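Side-chain contact in histidine--tRNA ligase (Thermus thermophilus, PDB 1H4V), which joins L-histidine to tRNA(His) at the expense of ATP, working as a homodimeric class II aminoacyl-tRNA synthetase: residues V24-A27 and R28-E32. Sequence-based numbering, arbitrary orientation.
Sequences VATA and RKVLE
V24 and R28 meet one turn apart on helix 14-33 of the catalytic region, through both backbone and side chain. Each carbonyl from V24 to A27 accepts the amide four residues on, as in a regular alpha-helix. The end bonds are the shortest, R28 N to V24 O and L31 N to A27 O, both 2.8 Å. K29 N reaches A25 O at 3.1 Å and bends more (N-H...O 153°), whereas V30 N meets T26 O at the same length and almost straight (172°). E32 N continues the series to R28 O.

R28 extends with CG anti to its backbone N, then bends at chi3 (-76°), which brings NH1 to 4.2 Å from V24 CG1, the guanidinium lying obliquely to that methyl. Several side-chain polar atoms find their partners outside these residues: T26 OG1 is hydrogen-bonded to the carbonyl of R22, one turn back, R28 NH2 forms a salt bridge with E38, and E32 OE2 accepts the indole N-H of W105.

On the buried side, A27 CB lies 4.2 Å from L31 CD2, and both side chains pack on V127 of strand 123-132. The carbonyls of V24-R28 and the amides of R28-E32 thus satisfy one another, while R28 and E32 tie the helix through charge and hydrogen bonding to strands 37-38 and 102-111 of the catalytic sheet.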
ATOM      1  N   VAL A  24       4.683   9.460  -1.094  1.00 13.79           N
ATOM      2  CA  VAL A  24       4.004   8.734  -2.158  1.00 12.98           C
ATOM      3  C   VAL A  24       2.898   9.587  -2.781  1.00 14.32           C
ATOM      4  O   VAL A  24       2.740   9.585  -4.005  1.00 16.55           O
ATOM      5  CB  VAL A  24       3.431   7.372  -1.638  1.00 14.66           C
ATOM      6  CG1 VAL A  24       2.480   6.774  -2.650  1.00 11.60           C
ATOM      7  CG2 VAL A  24       4.587   6.381  -1.400  1.00  8.21           C
ATOM      8  N   ALA A  25       2.146  10.327  -1.960  1.00 11.98           N
ATOM      9  CA  ALA A  25       1.073  11.185  -2.473  1.00 13.23           C
ATOM     10  C   ALA A  25       1.651  12.237  -3.418  1.00 14.01           C
ATOM     11  O   ALA A  25       1.025  12.603  -4.408  1.00 14.72           O
ATOM     12  CB  ALA A  25       0.321  11.875  -1.325  1.00  7.21           C
ATOM     13  N   THR A  26       2.843  12.727  -3.105  1.00 14.23           N
ATOM     14  CA  THR A  26       3.482  13.713  -3.957  1.00 16.40           C
ATOM     15  C   THR A  26       3.897  13.097  -5.292  1.00 17.02           C
ATOM     16  O   THR A  26       3.685  13.690  -6.346  1.00 17.17           O
ATOM     17  CB  THR A  26       4.702  14.312  -3.272  1.00 17.00           C
ATOM     18  OG1 THR A  26       4.266  15.074  -2.142  1.00 22.87           O
ATOM     19  CG2 THR A  26       5.469  15.209  -4.232  1.00 17.23           C
ATOM     20  N   ALA A  27       4.486  11.903  -5.252  1.00 17.98           N
ATOM     21  CA  ALA A  27       4.889  11.239  -6.488  1.00 16.83           C
ATOM     22  C   ALA A  27       3.628  10.987  -7.317  1.00 16.87           C
ATOM     23  O   ALA A  27       3.623  11.194  -8.532  1.00 18.12           O
ATOM     24  CB  ALA A  27       5.591   9.912  -6.184  1.00 14.08           C
ATOM     25  N   ARG A  28       2.555  10.553  -6.661  1.00 14.12           N
ATOM     26  CA  ARG A  28       1.325  10.286  -7.384  1.00 16.28           C
ATOM     27  C   ARG A  28       0.845  11.535  -8.126  1.00 15.97           C
ATOM     28  O   ARG A  28       0.449  11.450  -9.290  1.00 15.16           O
ATOM     29  CB  ARG A  28       0.215   9.777  -6.445  1.00 15.63           C
ATOM     30  CG  ARG A  28      -1.153   9.698  -7.124  1.00 16.55           C
ATOM     31  CD  ARG A  28      -2.266   9.163  -6.225  1.00 17.65           C
ATOM     32  NE  ARG A  28      -2.197   7.712  -6.049  1.00 25.59           N
ATOM     33  CZ  ARG A  28      -1.771   7.102  -4.944  1.00 30.27           C
ATOM     34  NH1 ARG A  28      -1.371   7.815  -3.893  1.00 33.28           N
ATOM     35  NH2 ARG A  28      -1.731   5.776  -4.892  1.00 25.71           N
ATOM     36  N   LYS A  29       0.897  12.689  -7.464  1.00 16.13           N
ATOM     37  CA  LYS A  29       0.451  13.936  -8.088  1.00 17.28           C
ATOM     38  C   LYS A  29       1.290  14.324  -9.303  1.00 17.36           C
ATOM     39  O   LYS A  29       0.747  14.627 -10.364  1.00 15.12           O
ATOM     40  CB  LYS A  29       0.469  15.095  -7.076  1.00 19.06           C
ATOM     41  CG  LYS A  29       0.082  16.454  -7.682  1.00 18.71           C
ATOM     42  CD  LYS A  29       0.135  17.583  -6.656  1.00 28.07           C
ATOM     43  CE  LYS A  29       1.573  17.932  -6.251  1.00 37.56           C
ATOM     44  NZ  LYS A  29       1.658  19.142  -5.369  1.00 41.69           N
ATOM     45  N   VAL A  30       2.612  14.315  -9.161  1.00 17.95           N
ATOM     46  CA  VAL A  30       3.460  14.698 -10.286  1.00 20.31           C
ATOM     47  C   VAL A  30       3.473  13.664 -11.411  1.00 18.45           C
ATOM     48  O   VAL A  30       3.418  14.024 -12.583  1.00 18.71           O
ATOM     49  CB  VAL A  30       4.932  14.992  -9.838  1.00 23.55           C
ATOM     50  CG1 VAL A  30       4.939  15.765  -8.530  1.00 18.39           C
ATOM     51  CG2 VAL A  30       5.708  13.724  -9.715  1.00 28.52           C
ATOM     52  N   LEU A  31       3.529  12.384 -11.062  1.00 16.25           N
ATOM     53  CA  LEU A  31       3.560  11.339 -12.079  1.00 14.07           C
ATOM     54  C   LEU A  31       2.239  11.187 -12.832  1.00 14.00           C
ATOM     55  O   LEU A  31       2.243  10.925 -14.036  1.00 15.89           O
ATOM     56  CB  LEU A  31       3.979  10.005 -11.451  1.00  8.13           C
ATOM     57  CG  LEU A  31       5.474   9.638 -11.464  1.00 16.08           C
ATOM     58  CD1 LEU A  31       6.348  10.860 -11.533  1.00 13.15           C
ATOM     59  CD2 LEU A  31       5.806   8.798 -10.228  1.00 11.81           C
ATOM     60  N   GLU A  32       1.109  11.358 -12.153  1.00 12.96           N
ATOM     61  CA  GLU A  32      -0.165  11.213 -12.852  1.00 15.78           C
ATOM     62  C   GLU A  32      -0.518  12.464 -13.664  1.00 16.93           C
ATOM     63  O   GLU A  32      -1.356  12.409 -14.563  1.00 16.04           O
ATOM     64  CB  GLU A  32      -1.290  10.818 -11.877  1.00 11.99           C
ATOM     65  CG  GLU A  32      -1.036   9.422 -11.263  1.00 16.19           C
ATOM     66  CD  GLU A  32      -2.224   8.817 -10.537  1.00 20.60           C
ATOM     67  OE1 GLU A  32      -3.007   9.566  -9.912  1.00 29.87           O
ATOM     68  OE2 GLU A  32      -2.366   7.576 -10.572  1.00 19.41           O
TER